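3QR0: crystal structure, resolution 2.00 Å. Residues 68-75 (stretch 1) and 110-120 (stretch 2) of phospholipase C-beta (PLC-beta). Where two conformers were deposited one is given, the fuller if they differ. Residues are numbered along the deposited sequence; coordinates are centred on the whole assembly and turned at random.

Stretch 1 (68-75) AYVRDIRC
Stretch 2 (110-120) HGYNYIDLEWT

The unusual feature of this contact is that one side chain, Arg-71, reads the backbone of a loop: its guanidinium is spent on carbonyl oxygens of Gly-111 and Tyr-112, with no acid from the other stretch involved. NE and NH2 of Arg-71 both donate to Gly-111 O, each at 3.1 Å, with N-H...O angles of 153° and 147°; this forked pair puts the oxygen at the guanidinium edge, near its plane. A weak third bond runs from Arg-71 NH2 to Tyr-112 O (2.9 Å, 117°). The chain reaches there with chi1 and chi2 both m (-62°, -67°), then chi3 and chi4 extended (170°, 172°). Tyr-114 N lies over one guanidinium face, and Arg-71 NH1 comes 4.0 Å from Tyr-114 CD2, near the plane of that ring. The aliphatic part is used too: Arg-71 CG packs 3.9 Å from Leu-117 CD2. A long, flat, multiply donating side chain suits this largely buried place, and Arg-71 has the largest covered area of either stretch, 106 of 443 Å² in total.

The backbones meet antiparallel through one bridge, a non-hydrogen-bonded pair of Val-70 (phi/psi -76/131) and His-110 (-144/149), CA to CA 4.1 Å. Their side chains share a sheet face, Val-70 CG2 lying 4.3 Å from His-110 CB. Beside it, Gly-111 N donates to Tyr-69 O (2.8 Å, 160°), and His-110 CA makes a CA-H...O contact with the same oxygen (3.2 Å). Gly-111 is nearly extended (-176/144); a CB there would come within 2.6 Å of Asn-113 O, so glycine fits the turn.

Tyr-69 (-116/8; chi1 -48°, m; chi2 -61°) points toward the loop. Its CE1 is 3.6 Å from CD1 of Tyr-112, an atom lying over one face of the Tyr-69 ring. The ring planes are inclined by 54°, with centroids 5.3 Å apart, an oblique pair. Tyr-112 (-51/-48; chi1 t) starts away from stretch 1, but its end comes nearer.

At the far end, Arg-74 (chi1 m, then t, t) sets NH1 3.8 Å from Trp-119 CH2, near the plane of the indole. The same guanidinium forms a salt bridge with Asp-72, Arg-74 NE to Asp-72 OD2 at 2.8 Å.

Stretch 2 is closed on itself by His-110 N to Glu-118 O (3.0 Å) and Glu-118 N to His-110 O (2.8 Å). Within the loop, Asn-113 OD1 accepts from the N atoms of Ile-115 and Asp-116, both at 2.8 Å.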

ATOM      1  N   ALA A  68       3.596  11.816  -5.552  1.00 23.13           N
ATOM      2  CA  ALA A  68       3.712  10.378  -5.300  1.00 22.91           C
ATOM      3  C   ALA A  68       4.275  10.057  -3.908  1.00 22.49           C
ATOM      4  O   ALA A  68       4.029   8.977  -3.385  1.00 22.41           O
ATOM      5  CB  ALA A  68       4.570   9.720  -6.371  1.00 22.87           C
ATOM      6  N   TYR A  69       5.036  10.981  -3.322  1.00 22.48           N
ATOM      7  CA  TYR A  69       5.635  10.758  -2.006  1.00 21.94           C
ATOM      8  C   TYR A  69       5.117  11.720  -0.929  1.00 21.64           C
ATOM      9  O   TYR A  69       5.621  11.731   0.190  1.00 21.60           O
ATOM     10  CB  TYR A  69       7.156  10.800  -2.135  1.00 22.37           C
ATOM     11  CG  TYR A  69       7.628   9.939  -3.293  1.00 22.68           C
ATOM     12  CD1 TYR A  69       7.381   8.569  -3.303  1.00 23.06           C
ATOM     13  CD2 TYR A  69       8.277  10.496  -4.391  1.00 23.57           C
ATOM     14  CE1 TYR A  69       7.775   7.774  -4.370  1.00 23.24           C
ATOM     15  CE2 TYR A  69       8.676   9.709  -5.465  1.00 24.33           C
ATOM     16  CZ  TYR A  69       8.424   8.352  -5.448  1.00 24.60           C
ATOM     17  OH  TYR A  69       8.823   7.566  -6.505  1.00 26.05           O
ATOM     18  N   VAL A  70       4.094  12.506  -1.258  1.00 21.58           N
ATOM     19  CA  VAL A  70       3.457  13.371  -0.269  1.00 21.61           C
ATOM     20  C   VAL A  70       2.581  12.500   0.631  1.00 21.14           C
ATOM     21  O   VAL A  70       1.816  11.660   0.146  1.00 21.00           O
ATOM     22  CB  VAL A  70       2.643  14.508  -0.921  1.00 21.85           C
ATOM     23  CG1 VAL A  70       1.687  15.136   0.088  1.00 22.63           C
ATOM     24  CG2 VAL A  70       3.595  15.560  -1.501  1.00 22.52           C
ATOM     25  N   ARG A  71       2.732  12.687   1.938  1.00 21.02           N
ATOM     26  CA  ARG A  71       2.068  11.847   2.938  1.00 20.96           C
ATOM     27  C   ARG A  71       0.892  12.545   3.586  1.00 20.91           C
ATOM     28  O   ARG A  71      -0.139  11.932   3.863  1.00 21.10           O
ATOM     29  CB  ARG A  71       3.077  11.434   4.013  1.00 21.07           C
ATOM     30  CG  ARG A  71       4.234  10.602   3.479  1.00 21.82           C
ATOM     31  CD  ARG A  71       3.772   9.250   2.997  1.00 22.43           C
ATOM     32  NE  ARG A  71       4.810   8.526   2.268  1.00 23.24           N
ATOM     33  CZ  ARG A  71       4.707   7.262   1.864  1.00 22.45           C
ATOM     34  NH1 ARG A  71       3.617   6.551   2.123  1.00 21.90           N
ATOM     35  NH2 ARG A  71       5.709   6.701   1.205  1.00 22.95           N
ATOM     36  N   ASP A  72       1.046  13.833   3.846  1.00 21.38           N
ATOM     37  CA  ASP A  72      -0.036  14.608   4.403  1.00 21.87           C
ATOM     38  C   ASP A  72       0.176  16.081   4.105  1.00 22.11           C
ATOM     39  O   ASP A  72       1.297  16.520   3.845  1.00 21.73           O
ATOM     40  CB  ASP A  72      -0.124  14.384   5.916  1.00 21.86           C
ATOM     41  CG  ASP A  72      -1.536  14.569   6.465  1.00 23.80           C
ATOM     42  OD1 ASP A  72      -2.457  14.962   5.710  1.00 24.90           O
ATOM     43  OD2 ASP A  72      -1.724  14.321   7.673  1.00 25.86           O
ATOM     44  N   ILE A  73      -0.927  16.818   4.115  1.00 22.41           N
ATOM     45  CA  ILE A  73      -0.907  18.263   4.085  1.00 23.04           C
ATOM     46  C   ILE A  73      -1.970  18.710   5.074  1.00 23.65           C
ATOM     47  O   ILE A  73      -3.096  18.201   5.061  1.00 23.68           O
ATOM     48  CB  ILE A  73      -1.125  18.839   2.661  1.00 23.28           C
ATOM     49  CG1 ILE A  73      -1.189  20.368   2.704  1.00 23.64           C
ATOM     50  CG2 ILE A  73      -2.361  18.239   2.002  1.00 23.33           C
ATOM     51  CD1 ILE A  73      -1.070  21.023   1.340  1.00 23.67           C
ATOM     52  N   ARG A  74      -1.585  19.629   5.958  1.00 23.95           N
ATOM     53  CA  ARG A  74      -2.431  20.059   7.071  1.00 24.54           C
ATOM     54  C   ARG A  74      -2.503  21.570   7.117  1.00 25.33           C
ATOM     55  O   ARG A  74      -1.569  22.250   6.706  1.00 24.99           O
ATOM     56  CB  ARG A  74      -1.848  19.566   8.392  1.00 24.46           C
ATOM     57  CG  ARG A  74      -1.764  18.074   8.500  1.00 24.27           C
ATOM     58  CD  ARG A  74      -0.762  17.618   9.534  1.00 23.33           C
ATOM     59  NE  ARG A  74      -0.453  16.211   9.315  1.00 23.86           N
ATOM     60  CZ  ARG A  74       0.523  15.537   9.914  1.00 23.84           C
ATOM     61  NH1 ARG A  74       1.300  16.119  10.822  1.00 24.43           N
ATOM     62  NH2 ARG A  74       0.706  14.261   9.603  1.00 23.97           N
ATOM     63  N   CYS A  75      -3.609  22.092   7.632  1.00 26.32           N
ATOM     64  CA  CYS A  75      -3.770  23.531   7.769  1.00 27.71           C
ATOM     65  C   CYS A  75      -4.429  23.886   9.090  1.00 28.42           C
ATOM     66  O   CYS A  75      -4.900  23.012   9.817  1.00 27.96           O
ATOM     67  CB  CYS A  75      -4.584  24.093   6.602  1.00 28.16           C
ATOM     68  SG  CYS A  75      -6.313  23.542   6.551  1.00 31.01           S
ATOM     69  N   HIS A 110       6.371  14.731   3.468  1.00 23.15           N
ATOM     70  CA  HIS A 110       6.653  13.914   2.305  1.00 22.62           C
ATOM     71  C   HIS A 110       7.826  12.995   2.599  1.00 22.58           C
ATOM     72  O   HIS A 110       8.731  13.333   3.370  1.00 22.01           O
ATOM     73  CB  HIS A 110       6.954  14.790   1.079  1.00 23.04           C
ATOM     74  CG  HIS A 110       7.692  16.057   1.400  1.00 23.62           C
ATOM     75  ND1 HIS A 110       9.062  16.172   1.289  1.00 23.67           N
ATOM     76  CD2 HIS A 110       7.247  17.265   1.826  1.00 24.23           C
ATOM     77  CE1 HIS A 110       9.430  17.393   1.636  1.00 23.08           C
ATOM     78  NE2 HIS A 110       8.349  18.075   1.971  1.00 24.93           N
ATOM     79  N   GLY A 111       7.801  11.823   1.980  1.00 22.38           N
ATOM     80  CA  GLY A 111       8.900  10.894   2.106  1.00 22.68           C
ATOM     81  C   GLY A 111       8.696   9.679   1.233  1.00 22.49           C
ATOM     82  O   GLY A 111       7.563   9.214   1.049  1.00 21.94           O
ATOM     83  N   TYR A 112       9.800   9.175   0.694  1.00 23.17           N
ATOM     84  CA  TYR A 112       9.812   7.939  -0.090  1.00 23.83           C
ATOM     85  C   TYR A 112       9.117   6.815   0.686  1.00 23.36           C
ATOM     86  O   TYR A 112       8.289   6.094   0.138  1.00 23.47           O
ATOM     87  CB  TYR A 112      11.254   7.559  -0.422  1.00 24.60           C
ATOM     88  CG  TYR A 112      11.402   6.574  -1.549  1.00 26.96           C
ATOM     89  CD1 TYR A 112      10.911   6.866  -2.820  1.00 29.47           C
ATOM     90  CD2 TYR A 112      12.057   5.360  -1.361  1.00 29.37           C
ATOM     91  CE1 TYR A 112      11.059   5.973  -3.869  1.00 30.06           C
ATOM     92  CE2 TYR A 112      12.213   4.460  -2.409  1.00 30.43           C
ATOM     93  CZ  TYR A 112      11.706   4.775  -3.658  1.00 30.86           C
ATOM     94  OH  TYR A 112      11.842   3.898  -4.706  1.00 33.45           O
ATOM     95  N   ASN A 113       9.500   6.681   1.959  0.50 23.37           N
ATOM     96  CA  ASN A 113       8.804   5.853   2.942  0.50 23.16           C
ATOM     97  C   ASN A 113       8.221   6.779   4.003  0.50 23.47           C
ATOM     98  O   ASN A 113       8.562   7.964   4.039  0.50 23.89           O
ATOM     99  CB  ASN A 113       9.754   4.821   3.578  0.50 23.05           C
ATOM    100  CG  ASN A 113      10.833   5.460   4.463  0.50 22.65           C
ATOM    101  OD1 ASN A 113      10.563   5.919   5.570  0.50 18.17           O
ATOM    102  ND2 ASN A 113      12.068   5.459   3.976  0.50 23.31           N
ATOM    103  N   TYR A 114       7.338   6.256   4.853  1.00 23.57           N
ATOM    104  CA  TYR A 114       6.650   7.102   5.853  1.00 23.87           C
ATOM    105  C   TYR A 114       7.347   7.219   7.210  1.00 24.32           C
ATOM    106  O   TYR A 114       6.838   7.900   8.103  1.00 24.39           O
ATOM    107  CB  TYR A 114       5.190   6.653   6.056  1.00 23.59           C
ATOM    108  CG  TYR A 114       5.029   5.179   6.303  1.00 23.95           C
ATOM    109  CD1 TYR A 114       5.401   4.609   7.520  1.00 23.87           C
ATOM    110  CD2 TYR A 114       4.518   4.344   5.313  1.00 23.82           C
ATOM    111  CE1 TYR A 114       5.272   3.253   7.740  1.00 24.27           C
ATOM    112  CE2 TYR A 114       4.382   2.986   5.526  1.00 23.49           C
ATOM    113  CZ  TYR A 114       4.760   2.446   6.737  1.00 23.75           C
ATOM    114  OH  TYR A 114       4.629   1.096   6.948  1.00 23.93           O
ATOM    115  N   ILE A 115       8.495   6.566   7.371  1.00 24.72           N
ATOM    116  CA  ILE A 115       9.278   6.680   8.601  1.00 25.24           C
ATOM    117  C   ILE A 115      10.261   7.853   8.514  1.00 25.78           C
ATOM    118  O   ILE A 115      10.425   8.595   9.485  1.00 26.45           O
ATOM    119  CB  ILE A 115      10.048   5.379   8.912  1.00 25.17           C
ATOM    120  CG1 ILE A 115       9.079   4.211   9.123  1.00 25.35           C
ATOM    121  CG2 ILE A 115      10.913   5.554  10.153  1.00 26.40           C
ATOM    122  CD1 ILE A 115       8.154   4.384  10.315  1.00 25.42           C
ATOM    123  N   ASP A 116      10.902   8.017   7.359  1.00 25.58           N
ATOM    124  CA  ASP A 116      11.845   9.110   7.139  1.00 26.76           C
ATOM    125  C   ASP A 116      11.149  10.247   6.385  1.00 25.98           C
ATOM    126  O   ASP A 116      11.139  10.280   5.156  1.00 25.62           O
ATOM    127  CB  ASP A 116      13.075   8.619   6.366  1.00 27.49           C
ATOM    128  CG  ASP A 116      14.235   9.611   6.403  1.00 31.02           C
ATOM    129  OD1 ASP A 116      14.085  10.702   6.995  1.00 36.33           O
ATOM    130  OD2 ASP A 116      15.312   9.296   5.849  1.00 34.95           O
ATOM    131  N   LEU A 117      10.567  11.171   7.142  1.00 25.49           N
ATOM    132  CA  LEU A 117       9.795  12.272   6.566  1.00 25.15           C
ATOM    133  C   LEU A 117      10.633  13.531   6.432  1.00 25.32           C
ATOM    134  O   LEU A 117      11.537  13.780   7.229  1.00 25.38           O
ATOM    135  CB  LEU A 117       8.577  12.581   7.435  1.00 24.89           C
ATOM    136  CG  LEU A 117       7.544  11.470   7.618  1.00 24.18           C
ATOM    137  CD1 LEU A 117       6.500  11.920   8.643  1.00 23.49           C
ATOM    138  CD2 LEU A 117       6.894  11.095   6.280  1.00 21.61           C
ATOM    139  N   GLU A 118      10.331  14.314   5.402  1.00 25.39           N
ATOM    140  CA  GLU A 118      10.805  15.677   5.308  1.00 26.03           C
ATOM    141  C   GLU A 118       9.567  16.568   5.275  1.00 25.62           C
ATOM    142  O   GLU A 118       8.455  16.085   5.061  1.00 24.14           O
ATOM    143  CB  GLU A 118      11.719  15.854   4.094  1.00 26.98           C
ATOM    144  CG  GLU A 118      13.025  15.051   4.266  1.00 29.71           C
ATOM    145  CD  GLU A 118      14.008  15.192   3.117  1.00 33.66           C
ATOM    146  OE1 GLU A 118      13.585  15.502   1.987  1.00 37.13           O
ATOM    147  OE2 GLU A 118      15.219  14.969   3.346  1.00 37.26           O
ATOM    148  N   TRP A 119       9.766  17.852   5.538  1.00 25.58           N
ATOM    149  CA  TRP A 119       8.666  18.761   5.808  1.00 25.75           C
ATOM    150  C   TRP A 119       8.813  20.057   5.020  1.00 26.11           C
ATOM    151  O   TRP A 119       9.922  20.568   4.845  1.00 26.20           O
ATOM    152  CB  TRP A 119       8.604  19.072   7.309  1.00 25.89           C
ATOM    153  CG  TRP A 119       8.344  17.872   8.154  1.00 26.17           C
ATOM    154  CD1 TRP A 119       9.265  16.956   8.587  1.00 26.94           C
ATOM    155  CD2 TRP A 119       7.080  17.444   8.667  1.00 26.97           C
ATOM    156  NE1 TRP A 119       8.647  15.981   9.333  1.00 26.75           N
ATOM    157  CE2 TRP A 119       7.306  16.255   9.398  1.00 26.88           C
ATOM    158  CE3 TRP A 119       5.775  17.947   8.581  1.00 27.61           C
ATOM    159  CZ2 TRP A 119       6.280  15.563  10.035  1.00 27.27           C
ATOM    160  CZ3 TRP A 119       4.755  17.265   9.225  1.00 27.88           C
ATOM    161  CH2 TRP A 119       5.014  16.082   9.942  1.00 27.77           C
ATOM    162  N   THR A 120       7.679  20.577   4.552  1.00 25.75           N
ATOM    163  CA  THR A 120       7.613  21.873   3.886  1.00 25.89           C
ATOM    164  C   THR A 120       6.575  22.720   4.625  1.00 25.73           C
ATOM    165  O   THR A 120       5.463  22.251   4.894  1.00 25.02           O
ATOM    166  CB  THR A 120       7.222  21.706   2.402  1.00 26.07           C
ATOM    167  OG1 THR A 120       8.165  20.838   1.756  1.00 26.71           O
ATOM    168  CG2 THR A 120       7.192  23.051   1.681  1.00 27.06           C
TER